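Local coordinates for Lmo2445 protein (Listeria monocytogenes EGD-e, PDB 5HZL) that is of unknown function but is a secreted, internalin-like leucine-rich repeat protein that binds several calcium ions, at residues Pro25-Ala28 against Ile29-Ile33; Ile46-Ala49 against Asp50-Met54; Leu83-Trp86 against Ser87-Ile90; Leu175-Asn178 against Glu179-Leu182; Glu187-Phe190 against Leu191-Gln194. All blocks are in the same frame, centred on the assembly; numbering follows the deposited sequence.

Contact 1 of 5, residues Pro25-Ala28 against Ile29-Ile33; sequences PVEA and IAEAI. With CA (calcium ion), chain B.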
loop_
_atom_site.group_PDB
_atom_site.type_symbol
_atom_site.label_atom_id
_atom_site.label_comp_id
_atom_site.label_asym_id
_atom_site.label_seq_id
_atom_site.Cartn_x
_atom_site.Cartn_y
_atom_site.Cartn_z
ATOM N N PRO A 25 25.175 0.003 -13.965
ATOM C CA PRO A 25 26.007 -1.090 -13.461
ATOM C C PRO A 25 25.373 -2.129 -12.515
ATOM O O PRO A 25 25.881 -2.378 -11.425
ATOM C CB PRO A 25 27.202 -0.348 -12.823
ATOM C CG PRO A 25 26.668 0.959 -12.432
ATOM C CD PRO A 25 25.562 1.297 -13.377
ATOM N N VAL A 26 24.284 -2.739 -12.962
ATOM C CA VAL A 26 23.585 -3.787 -12.246
ATOM C C VAL A 26 23.301 -4.781 -13.363
ATOM O O VAL A 26 22.539 -4.456 -14.288
ATOM C CB VAL A 26 22.275 -3.295 -11.604
ATOM C CG1 VAL A 26 21.487 -4.458 -11.019
ATOM C CG2 VAL A 26 22.552 -2.249 -10.537
ATOM N N GLU A 27 23.922 -5.964 -13.285
ATOM C CA GLU A 27 23.777 -7.023 -14.311
ATOM C C GLU A 27 22.368 -7.143 -14.928
ATOM O O GLU A 27 22.180 -6.905 -16.134
ATOM C CB GLU A 27 24.222 -8.386 -13.747
ATOM C CG GLU A 27 24.130 -9.543 -14.743
ATOM C CD GLU A 27 24.544 -10.891 -14.159
ATOM O OE1 GLU A 27 25.062 -10.960 -13.013
ATOM O OE2 GLU A 27 24.344 -11.895 -14.875
ATOM N N ALA A 28 21.401 -7.488 -14.073
ATOM C CA ALA A 28 20.009 -7.681 -14.465
ATOM C C ALA A 28 19.395 -6.516 -15.236
ATOM O O ALA A 28 18.706 -6.732 -16.233
ATOM C CB ALA A 28 19.177 -7.966 -13.234
ATOM N N ILE A 29 19.645 -5.297 -14.770
ATOM C CA ILE A 29 19.095 -4.103 -15.397
ATOM C C ILE A 29 19.751 -3.856 -16.749
ATOM O O ILE A 29 19.057 -3.581 -17.724
ATOM C CB ILE A 29 19.172 -2.880 -14.453
ATOM C CG1 ILE A 29 18.257 -3.131 -13.234
ATOM C CG2 ILE A 29 18.761 -1.596 -15.175
ATOM C CD1 ILE A 29 18.245 -2.052 -12.168
ATOM N N ALA A 30 21.074 -3.980 -16.818
ATOM C CA ALA A 30 21.784 -3.783 -18.087
ATOM C C ALA A 30 21.383 -4.819 -19.146
ATOM O O ALA A 30 21.315 -4.499 -20.336
ATOM C CB ALA A 30 23.288 -3.787 -17.871
ATOM N N GLU A 31 21.124 -6.050 -18.718
ATOM C CA GLU A 31 20.691 -7.113 -19.652
ATOM C C GLU A 31 19.288 -6.832 -20.135
ATOM O O GLU A 31 18.976 -7.105 -21.277
ATOM C CB GLU A 31 20.747 -8.485 -19.014
ATOM C CG GLU A 31 22.155 -8.968 -18.754
ATOM C CD GLU A 31 22.188 -10.293 -18.022
ATOM O OE1 GLU A 31 21.312 -10.550 -17.154
ATOM O OE2 GLU A 31 23.114 -11.095 -18.297
ATOM N N ALA A 32 18.455 -6.281 -19.257
ATOM C CA ALA A 32 17.091 -5.925 -19.618
ATOM C C ALA A 32 17.105 -4.782 -20.644
ATOM O O ALA A 32 16.380 -4.856 -21.640
ATOM C CB ALA A 32 16.292 -5.534 -18.385
ATOM N N ILE A 33 17.924 -3.740 -20.409
ATOM C CA ILE A 33 18.019 -2.614 -21.344
ATOM C C ILE A 33 18.578 -3.118 -22.678
ATOM O O ILE A 33 18.113 -2.718 -23.762
ATOM C CB ILE A 33 18.965 -1.494 -20.872
ATOM C CG1 ILE A 33 18.597 -0.942 -19.489
ATOM C CG2 ILE A 33 18.986 -0.356 -21.889
ATOM C CD1 ILE A 33 17.226 -0.331 -19.393
HETATM CA CA CA B . 22.611 -12.738 -16.596
HETATM O O HOH W 1 18.052 -9.420 -17.050
#
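Val26 stands at the N-cap of helix 27-36 and starts its contact with the first turn through its backbone: Ala30 N reaches Val26 O at 3.0 Å, nearly straight at the hydrogen. Its side chain works separately. With CG1 anti to the backbone N (chi1 173°), that methyl reaches Ile29 CG1 at 4.1 Å, the two branched chains crossing at a slant. Val71 touches Val26 and Leu64 touches Ile29, making this flank apolar, which suits aliphatic side chains such as valine and isoleucine. Glu27 points the other way. Its extended chain runs alongside that of Glu31, one helical turn on, and both carboxylates end at the same calcium ion. Glu27 binds through one oxygen, OE2 at 2.6 Å from the metal, whereas Glu31 chelates it with OE1 at 2.6 Å and OE2 at 2.4 Å. The carboxylate planes stand 74° apart, so the two groups are steeply turned against each other although they serve one ion. At their backbone roots Glu31 N donates to Glu27 O at 2.9 Å, which helps set the spacing of the pair. Ala28 contributes through its carbonyl, which is used twice: Ala32 N donates to Ala28 O at 3.1 Å, tilted 30° from the carbonyl plane, and a water donates to it too. The same water gives only a weak bond to Glu31 OE1. Two acidic side chains so close would be expected to oppose each other; the calcium ion between them probably offsets this, so that the helical i, i+4 spacing becomes a metal site.

Contact 2 of 5, residues Ile46-Ala49 against Asp50-Met54; sequences ITQA and DLDTM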
loop_
_atom_site.group_PDB
_atom_site.type_symbol
_atom_site.label_atom_id
_atom_site.label_comp_id
_atom_site.label_asym_id
_atom_site.label_seq_id
_atom_site.Cartn_x
_atom_site.Cartn_y
_atom_site.Cartn_z
ATOM N N ILE A 46 25.354 2.828 -26.178
ATOM C CA ILE A 46 24.032 3.393 -26.410
ATOM C C ILE A 46 24.123 4.912 -26.413
ATOM O O ILE A 46 24.998 5.507 -25.762
ATOM C CB ILE A 46 22.984 2.948 -25.374
ATOM C CG1 ILE A 46 23.443 3.286 -23.939
ATOM C CG2 ILE A 46 22.727 1.462 -25.550
ATOM C CD1 ILE A 46 22.400 3.027 -22.874
ATOM N N THR A 47 23.193 5.517 -27.142
ATOM C CA THR A 47 23.116 6.952 -27.291
ATOM C C THR A 47 21.864 7.431 -26.623
ATOM O O THR A 47 21.013 6.621 -26.267
ATOM C CB THR A 47 23.037 7.332 -28.788
ATOM O OG1 THR A 47 21.859 6.749 -29.364
ATOM C CG2 THR A 47 24.277 6.835 -29.556
ATOM N N GLN A 48 21.742 8.748 -26.460
ATOM C CA GLN A 48 20.536 9.318 -25.877
ATOM C C GLN A 48 19.364 9.005 -26.828
ATOM O O GLN A 48 18.242 8.821 -26.367
ATOM C CB GLN A 48 20.678 10.819 -25.599
ATOM C CG GLN A 48 19.435 11.456 -24.972
ATOM C CD GLN A 48 19.055 10.865 -23.624
ATOM O OE1 GLN A 48 19.866 10.818 -22.696
ATOM N NE2 GLN A 48 17.804 10.438 -23.502
ATOM N N ALA A 49 19.645 8.933 -28.136
ATOM C CA ALA A 49 18.638 8.583 -29.151
ATOM C C ALA A 49 18.115 7.153 -28.957
ATOM O O ALA A 49 16.949 6.888 -29.252
ATOM C CB ALA A 49 19.200 8.742 -30.547
ATOM N N ASP A 50 18.972 6.239 -28.483
ATOM C CA ASP A 50 18.555 4.851 -28.208
ATOM C C ASP A 50 17.617 4.838 -26.989
ATOM O O ASP A 50 16.561 4.189 -27.020
ATOM C CB ASP A 50 19.751 3.905 -27.966
ATOM C CG ASP A 50 20.535 3.567 -29.243
ATOM O OD1 ASP A 50 19.905 3.327 -30.297
ATOM O OD2 ASP A 50 21.786 3.478 -29.179
ATOM N N LEU A 51 17.984 5.552 -25.924
ATOM C CA LEU A 51 17.116 5.603 -24.738
ATOM C C LEU A 51 15.755 6.242 -25.062
ATOM O O LEU A 51 14.736 5.892 -24.446
ATOM C CB LEU A 51 17.773 6.331 -23.560
ATOM C CG LEU A 51 19.054 5.749 -22.960
ATOM C CD1 LEU A 51 19.446 6.537 -21.715
ATOM C CD2 LEU A 51 18.858 4.286 -22.608
ATOM N N ASP A 52 15.734 7.160 -26.030
ATOM C CA ASP A 52 14.479 7.818 -26.430
ATOM C C ASP A 52 13.470 6.905 -27.171
ATOM O O ASP A 52 12.286 7.252 -27.271
ATOM C CB ASP A 52 14.769 9.124 -27.187
ATOM C CG ASP A 52 15.360 10.220 -26.270
ATOM O OD1 ASP A 52 15.412 10.019 -25.025
ATOM O OD2 ASP A 52 15.753 11.296 -26.783
ATOM N N THR A 53 13.931 5.745 -27.653
ATOM C CA THR A 53 13.066 4.779 -28.347
ATOM C C THR A 53 12.320 3.871 -27.363
ATOM O O THR A 53 11.428 3.130 -27.759
ATOM C CB THR A 53 13.846 3.892 -29.358
ATOM O OG1 THR A 53 14.763 3.013 -28.677
ATOM C CG2 THR A 53 14.590 4.756 -30.369
HETATM N N MSE A 54 12.679 3.930 -26.086
HETATM C CA MSE A 54 12.019 3.108 -25.072
HETATM C C MSE A 54 10.778 3.779 -24.545
HETATM O O MSE A 54 10.837 4.848 -23.924
HETATM C CB MSE A 54 12.994 2.808 -23.947
HETATM C CG MSE A 54 14.088 1.874 -24.468
HETATM SE SE MSE A 54 15.442 1.572 -23.070
HETATM C CE MSE A 54 14.423 0.444 -21.806
#
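A capping box opens helix 48-51: Thr47 at the N-cap and Asp50 three residues later exchange side-chain-to-backbone bonds. Thr47 OG1 accepts from Asp50 N at 3.1 Å, and in return Asp50 OD2 takes the Thr47 N-H at 3.2 Å, met on its anti side and somewhat out of the carboxylate plane. Threonine suits the N-cap because its hydroxyl, set between the backbone N and the carbonyl carbon (chi1 61°), is turned to the N-H of Asp50 in the first turn. Gln48 and Asp52, themselves one turn apart, make the second polar link. The glutamine bends at chi2 (61°), which brings NE2 to 2.9 Å from Asp52 OD1; the acceptor lies in the amide plane, but the N-H comes from above the carboxylate plane. Thr78 OG1 also bonds Asp52 OD1, while Gln48 NE2 serves Val76 O as well. Asp50 O is gripped twice by Thr53, through backbone N and hydroxyl, as the helix gives way to a type I turn from Leu51 to Met54. Ile46 CD1 packs on Leu51 CD2 at 3.8 Å, an apolar contact beside the polar cap. Ile46 pairs by its backbone with Ala18 and touches Leu37, Leu51 leans on Glu75, and Met54, a selenomethionine, lies against helix 27-36.

Contact 3 of 5, residues Leu83-Trp86 against Ser87-Ile90; sequences LAIW and SNNI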
loop_
_atom_site.group_PDB
_atom_site.type_symbol
_atom_site.label_atom_id
_atom_site.label_comp_id
_atom_site.label_asym_id
_atom_site.label_seq_id
_atom_site.Cartn_x
_atom_site.Cartn_y
_atom_site.Cartn_z
ATOM N N LEU A 83 6.446 1.813 -16.340
ATOM C CA LEU A 83 7.468 1.171 -15.522
ATOM C C LEU A 83 6.886 -0.171 -15.044
ATOM O O LEU A 83 5.904 -0.180 -14.300
ATOM C CB LEU A 83 7.817 2.033 -14.316
ATOM C CG LEU A 83 8.827 1.413 -13.349
ATOM C CD1 LEU A 83 10.123 1.045 -14.062
ATOM C CD2 LEU A 83 9.083 2.363 -12.193
ATOM N N ALA A 84 7.484 -1.278 -15.473
ATOM C CA ALA A 84 7.061 -2.628 -15.105
ATOM C C ALA A 84 8.088 -3.241 -14.136
ATOM O O ALA A 84 9.166 -3.677 -14.571
ATOM C CB ALA A 84 6.944 -3.480 -16.358
ATOM N N ILE A 85 7.760 -3.270 -12.842
ATOM C CA ILE A 85 8.663 -3.805 -11.816
ATOM C C ILE A 85 8.029 -4.850 -10.900
ATOM O O ILE A 85 8.500 -5.071 -9.788
ATOM C CB ILE A 85 9.276 -2.667 -10.955
ATOM C CG1 ILE A 85 8.178 -1.804 -10.337
ATOM C CG2 ILE A 85 10.208 -1.798 -11.787
ATOM C CD1 ILE A 85 8.687 -0.699 -9.444
ATOM N N TRP A 86 6.994 -5.522 -11.382
ATOM C CA TRP A 86 6.312 -6.545 -10.585
ATOM C C TRP A 86 7.153 -7.806 -10.356
ATOM O O TRP A 86 7.987 -8.136 -11.172
ATOM C CB TRP A 86 4.938 -6.884 -11.186
ATOM C CG TRP A 86 4.884 -7.166 -12.671
ATOM C CD1 TRP A 86 4.663 -6.256 -13.663
ATOM C CD2 TRP A 86 5.012 -8.435 -13.316
ATOM N NE1 TRP A 86 4.667 -6.874 -14.887
ATOM C CE2 TRP A 86 4.870 -8.212 -14.709
ATOM C CE3 TRP A 86 5.241 -9.736 -12.860
ATOM C CZ2 TRP A 86 4.946 -9.245 -15.652
ATOM C CZ3 TRP A 86 5.319 -10.778 -13.805
ATOM C CH2 TRP A 86 5.171 -10.521 -15.184
ATOM N N SER A 87 6.905 -8.483 -9.233
ATOM C CA SER A 87 7.602 -9.710 -8.801
ATOM C C SER A 87 9.103 -9.522 -8.453
ATOM O O SER A 87 9.903 -10.446 -8.587
ATOM C CB SER A 87 7.366 -10.875 -9.772
ATOM O OG SER A 87 6.004 -11.260 -9.783
ATOM N N ASN A 88 9.474 -8.310 -8.027
ATOM C CA ASN A 88 10.842 -7.980 -7.601
ATOM C C ASN A 88 10.909 -8.045 -6.088
ATOM O O ASN A 88 9.966 -8.502 -5.475
ATOM C CB ASN A 88 11.293 -6.637 -8.188
ATOM C CG ASN A 88 11.793 -6.769 -9.619
ATOM O OD1 ASN A 88 12.684 -7.572 -9.902
ATOM N ND2 ASN A 88 11.265 -5.950 -10.511
ATOM N N ASN A 89 12.012 -7.619 -5.487
ATOM C CA ASN A 89 12.209 -7.664 -4.030
ATOM C C ASN A 89 12.797 -6.307 -3.620
ATOM O O ASN A 89 13.935 -6.177 -3.156
ATOM C CB ASN A 89 13.169 -8.805 -3.745
ATOM C CG ASN A 89 13.362 -9.044 -2.282
ATOM O OD1 ASN A 89 12.475 -8.784 -1.467
ATOM N ND2 ASN A 89 14.520 -9.556 -1.931
ATOM N N ILE A 90 11.954 -5.310 -3.798
ATOM C CA ILE A 90 12.297 -3.901 -3.640
ATOM C C ILE A 90 12.593 -3.279 -2.285
ATOM O O ILE A 90 13.671 -2.724 -2.114
ATOM C CB ILE A 90 11.252 -3.047 -4.442
ATOM C CG1 ILE A 90 11.383 -3.396 -5.935
ATOM C CG2 ILE A 90 11.430 -1.543 -4.239
ATOM C CD1 ILE A 90 10.344 -2.756 -6.838
#
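Asn88 ND2 is shared between two backbone carbonyls, Ile85 O at 3.0 Å and Leu59 O, just past strand 56-58, the neighbouring strand of the sheet. The approach to Ile85 O is from above the carbonyl plane, 58° out of it, rather than on a lone pair. The other end of the amide is held too, since Asn88 OD1 accepts from Leu62 N and Leu64 N. Four backbone groups therefore fix the rotation of this buried amide, a task for which asparagine, with donor and acceptor on a short stem, is well fitted. Ser87 makes the bend that precedes it with a positive phi of 66°, and its OG lies at the edge of the Trp86 ring, in plane, 3.5 Å from CE3. Inside the bend Ile85 and Ile90 cross at about a right angle, their CD1 methyls 3.7 Å apart; Leu93 and Ala108 also touch Ile85. The spacing of Leu83, Ile85, Asn88 and Ile90 is that of the leucine-rich repeat consensus LxLxxNxL. In that consensus the asparagine closes the turn after the strand, and here its bonds probably satisfy backbone groups that would otherwise be buried without partners, while the isoleucines supply the apolar filling.

Contact 4 of 5, residues Leu175-Asn178 against Glu179-Leu182; sequences LILN and ENHL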
loop_
_atom_site.group_PDB
_atom_site.type_symbol
_atom_site.label_atom_id
_atom_site.label_comp_id
_atom_site.label_asym_id
_atom_site.label_seq_id
_atom_site.Cartn_x
_atom_site.Cartn_y
_atom_site.Cartn_z
ATOM N N LEU A 175 -10.213 3.586 -6.554
ATOM C CA LEU A 175 -9.349 3.383 -5.389
ATOM C C LEU A 175 -9.657 2.015 -4.786
ATOM O O LEU A 175 -10.672 1.852 -4.120
ATOM C CB LEU A 175 -9.587 4.507 -4.368
ATOM C CG LEU A 175 -8.812 4.480 -3.054
ATOM C CD1 LEU A 175 -7.324 4.572 -3.329
ATOM C CD2 LEU A 175 -9.266 5.614 -2.152
ATOM N N ILE A 176 -8.773 1.047 -5.012
ATOM C CA ILE A 176 -8.960 -0.321 -4.527
ATOM C C ILE A 176 -8.100 -0.528 -3.279
ATOM O O ILE A 176 -6.873 -0.448 -3.358
ATOM C CB ILE A 176 -8.556 -1.364 -5.602
ATOM C CG1 ILE A 176 -8.997 -0.951 -7.028
ATOM C CG2 ILE A 176 -9.046 -2.757 -5.213
ATOM C CD1 ILE A 176 -10.475 -0.737 -7.240
ATOM N N LEU A 177 -8.747 -0.801 -2.143
ATOM C CA LEU A 177 -8.059 -1.001 -0.857
ATOM C C LEU A 177 -8.498 -2.227 -0.049
ATOM O O LEU A 177 -8.212 -2.293 1.148
ATOM C CB LEU A 177 -8.276 0.237 0.015
ATOM C CG LEU A 177 -7.680 1.559 -0.442
ATOM C CD1 LEU A 177 -8.175 2.694 0.435
ATOM C CD2 LEU A 177 -6.169 1.477 -0.397
ATOM N N ASN A 178 -9.186 -3.187 -0.667
ATOM C CA ASN A 178 -9.588 -4.375 0.092
ATOM C C ASN A 178 -8.399 -5.218 0.547
ATOM O O ASN A 178 -7.301 -5.058 0.042
ATOM C CB ASN A 178 -10.595 -5.259 -0.670
ATOM C CG ASN A 178 -10.116 -5.666 -2.056
ATOM O OD1 ASN A 178 -9.785 -4.817 -2.877
ATOM N ND2 ASN A 178 -10.139 -6.959 -2.346
ATOM N N GLU A 179 -8.641 -6.080 1.529
ATOM C CA GLU A 179 -7.663 -7.036 2.077
ATOM C C GLU A 179 -6.410 -6.459 2.740
ATOM O O GLU A 179 -5.344 -7.075 2.735
ATOM C CB GLU A 179 -7.322 -8.070 1.001
ATOM C CG GLU A 179 -8.557 -8.826 0.527
ATOM C CD GLU A 179 -8.291 -9.690 -0.684
ATOM O OE1 GLU A 179 -7.144 -10.165 -0.848
ATOM O OE2 GLU A 179 -9.231 -9.905 -1.483
ATOM N N ASN A 180 -6.562 -5.285 3.335
ATOM C CA ASN A 180 -5.478 -4.616 4.042
ATOM C C ASN A 180 -5.675 -4.787 5.555
ATOM O O ASN A 180 -6.485 -5.611 5.958
ATOM C CB ASN A 180 -5.394 -3.166 3.580
ATOM C CG ASN A 180 -4.792 -3.040 2.193
ATOM O OD1 ASN A 180 -3.694 -3.514 1.959
ATOM N ND2 ASN A 180 -5.478 -2.357 1.290
ATOM N N HIS A 181 -4.936 -4.041 6.381
ATOM C CA HIS A 181 -5.015 -4.171 7.840
ATOM C C HIS A 181 -5.266 -2.839 8.518
ATOM O O HIS A 181 -4.694 -2.534 9.573
ATOM C CB HIS A 181 -3.705 -4.774 8.387
ATOM C CG HIS A 181 -3.257 -6.008 7.671
ATOM N ND1 HIS A 181 -4.001 -7.169 7.647
ATOM C CD2 HIS A 181 -2.126 -6.273 6.976
ATOM C CE1 HIS A 181 -3.359 -8.086 6.949
ATOM N NE2 HIS A 181 -2.219 -7.568 6.531
ATOM N N LEU A 182 -6.131 -2.051 7.904
ATOM C CA LEU A 182 -6.488 -0.730 8.411
ATOM C C LEU A 182 -7.556 -0.806 9.514
ATOM O O LEU A 182 -8.443 -1.653 9.456
ATOM C CB LEU A 182 -6.990 0.124 7.245
ATOM C CG LEU A 182 -5.943 0.388 6.160
ATOM C CD1 LEU A 182 -6.567 1.010 4.920
ATOM C CD2 LEU A 182 -4.832 1.250 6.745
#
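The side chains of Asn178 and Glu179 run side by side, pointing the same way, with the amide and carboxylate planes turned 89° apart. Asn178 ND2 makes only a weak bond at 3.2 Å to Glu179 OE2; the stronger partner of this nitrogen is Glu153 OE2, on the neighbouring coil. The amide of Asn180 meets a carbonyl: Leu177 O lies 2.7 Å from Asn180 ND2, tilted 26° from the amide plane, while the nitrogen sits above the carbonyl plane of the leucine. Gln203 NE2 also bonds Leu177 O. Asn180 ND2 donates to Met152 O as well, and its OD1 takes the N-H of Ala155, so both ends of this buried amide are used. Glu179, with a positive phi of 62°, turns the chain between the two asparagines, and its side chain lies against Glu153 and Asn202. Leu177 keeps to the apolar side, touching Leu157 and Trp166. Leu175, Leu177, Asn180 and Leu182 occupy the LxLxxNxL positions of a leucine-rich repeat. Strand 174-176 runs between parallel strands 149-151 and 197-199; after the turn, strand 181-182 pairs with 158-159, and His181 there helps to line the pocket of a bound polyether.

Contact 5 of 5, residues Glu187-Phe190 against Leu191-Gln194; sequences EDIF and LSQQ. With CA (calcium ion), chain D; CA (calcium ion), chain F.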
loop_
_atom_site.group_PDB
_atom_site.type_symbol
_atom_site.label_atom_id
_atom_site.label_comp_id
_atom_site.label_asym_id
_atom_site.label_seq_id
_atom_site.Cartn_x
_atom_site.Cartn_y
_atom_site.Cartn_z
ATOM N N GLU A 187 -12.677 8.375 5.181
ATOM C CA GLU A 187 -14.036 8.862 4.932
ATOM C C GLU A 187 -14.251 9.886 3.836
ATOM O O GLU A 187 -15.100 9.682 2.976
ATOM C CB GLU A 187 -14.673 9.404 6.213
ATOM C CG GLU A 187 -14.959 8.335 7.244
ATOM C CD GLU A 187 -15.790 8.851 8.396
ATOM O OE1 GLU A 187 -16.502 8.022 8.999
ATOM O OE2 GLU A 187 -15.759 10.077 8.687
ATOM N N ASP A 188 -13.502 10.984 3.878
ATOM C CA ASP A 188 -13.683 12.050 2.890
ATOM C C ASP A 188 -13.765 11.578 1.445
ATOM O O ASP A 188 -14.741 11.885 0.752
ATOM C CB ASP A 188 -12.588 13.123 2.995
ATOM C CG ASP A 188 -12.644 13.924 4.289
ATOM O OD1 ASP A 188 -13.290 13.506 5.268
ATOM O OD2 ASP A 188 -12.015 15.001 4.311
ATOM N N ILE A 189 -12.760 10.817 1.011
ATOM C CA ILE A 189 -12.700 10.339 -0.368
ATOM C C ILE A 189 -13.880 9.428 -0.737
ATOM O O ILE A 189 -14.414 9.556 -1.844
ATOM C CB ILE A 189 -11.325 9.698 -0.705
ATOM C CG1 ILE A 189 -11.118 9.574 -2.220
ATOM C CG2 ILE A 189 -11.128 8.374 0.016
ATOM C CD1 ILE A 189 -11.111 10.903 -2.955
ATOM N N PHE A 190 -14.304 8.532 0.162
ATOM C CA PHE A 190 -15.454 7.676 -0.155
ATOM C C PHE A 190 -16.776 8.440 -0.183
ATOM O O PHE A 190 -17.663 8.102 -0.964
ATOM C CB PHE A 190 -15.589 6.466 0.772
ATOM C CG PHE A 190 -14.458 5.486 0.679
ATOM C CD1 PHE A 190 -14.011 5.019 -0.555
ATOM C CD2 PHE A 190 -13.912 4.943 1.818
ATOM C CE1 PHE A 190 -12.980 4.099 -0.643
ATOM C CE2 PHE A 190 -12.887 4.010 1.734
ATOM C CZ PHE A 190 -12.418 3.586 0.502
ATOM N N LEU A 191 -16.900 9.465 0.656
ATOM C CA LEU A 191 -18.121 10.281 0.728
ATOM C C LEU A 191 -18.195 11.417 -0.288
ATOM O O LEU A 191 -19.269 11.983 -0.482
ATOM C CB LEU A 191 -18.297 10.863 2.133
ATOM C CG LEU A 191 -18.424 9.857 3.280
ATOM C CD1 LEU A 191 -18.534 10.620 4.592
ATOM C CD2 LEU A 191 -19.612 8.923 3.088
ATOM N N SER A 192 -17.079 11.756 -0.924
ATOM C CA SER A 192 -17.059 12.841 -1.915
ATOM C C SER A 192 -17.776 12.487 -3.213
ATOM O O SER A 192 -18.124 13.374 -3.975
ATOM C CB SER A 192 -15.617 13.200 -2.272
ATOM O OG SER A 192 -14.970 12.089 -2.878
ATOM N N GLN A 193 -17.951 11.190 -3.466
ATOM C CA GLN A 193 -18.616 10.670 -4.678
ATOM C C GLN A 193 -17.818 10.781 -6.015
ATOM O O GLN A 193 -18.390 10.564 -7.086
ATOM C CB GLN A 193 -20.057 11.205 -4.804
ATOM C CG GLN A 193 -20.943 10.762 -3.645
ATOM C CD GLN A 193 -22.368 11.303 -3.711
ATOM O OE1 GLN A 193 -23.315 10.569 -3.457
ATOM N NE2 GLN A 193 -22.528 12.580 -4.070
ATOM N N GLN A 194 -16.517 11.093 -5.957
ATOM C CA GLN A 194 -15.692 11.160 -7.182
ATOM C C GLN A 194 -15.479 9.775 -7.785
ATOM O O GLN A 194 -15.490 9.593 -9.012
ATOM C CB GLN A 194 -14.257 11.640 -6.917
ATOM C CG GLN A 194 -14.017 13.026 -6.355
ATOM C CD GLN A 194 -12.520 13.352 -6.298
ATOM O OE1 GLN A 194 -11.679 12.626 -6.856
ATOM N NE2 GLN A 194 -12.181 14.456 -5.640
HETATM CA CA CA D . -16.290 11.054 10.992
HETATM CA CA CA F . -15.692 10.440 -11.230
#
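Ser192 turns its hydroxyl back over the end of the helix to Ile189: OG donates to Ile189 O at 2.8 Å from above the carbonyl plane. Its chi1 of 63°, which sets OG between the backbone N and the carbonyl carbon, aims it there, and serine is small enough to fold back in this way. In Ile189, CG1 lies opposite the backbone N, and a bend at chi2 (62°) swings CD1 to 4.0 Å from Ser192 OG. Glu187 and Leu191, one turn apart, are set on the same flank; Leu191 N donates to Glu187 O at 2.9 Å, and the leucine side chain lies over that carbonyl. Beyond CG the glutamate runs extended to a calcium ion, which its OE2 binds at 2.6 Å with Glu163 OE1 as a second ligand. Asp230 brings a like charge close to Glu187 OE1, which the ion probably helps to offset. Helix 187-191 belongs to the connection between strands 174-176 and 197-199 of the parallel leucine-rich repeat sheet. Phe190 lies against Phe231 and Tyr288, and Leu191 also touches Phe231, so their apolar bulk faces aromatic side chains. Ser192 N makes a weak bond to Asp188 O at 2.9 Å, and at Gln193 the chain leaves helical geometry with a positive phi of 73°. After that change of course Gln194 binds a second calcium ion by its backbone O at 2.4 Å, with Asp173 OD1.

Contacts 1 and 2 belong to the N-terminal helical part and touch where Ile33 CD1 packs on the Met54 CE methyl at 3.8 Å. Contacts 3 and 4 lie on the same parallel sheet and repeat one turn built on a buried asparagine amide bonded to backbone; contact 3 is mainly buried though Trp86 and Ser87 are exposed, and contact 4 is partly buried. Contact 5 adjoins contact 4, Leu175 packing on Ile189 and Phe190. Contacts 1, 2 and 5 are partly buried, combining apolar packing with polar or metal-binding groups. Calcium is bound in contacts 1 and 5, at opposite sides of the chain's centre: two side chains share one ion in the former, whereas the latter serves two. Contact 2 relies on helix capping instead.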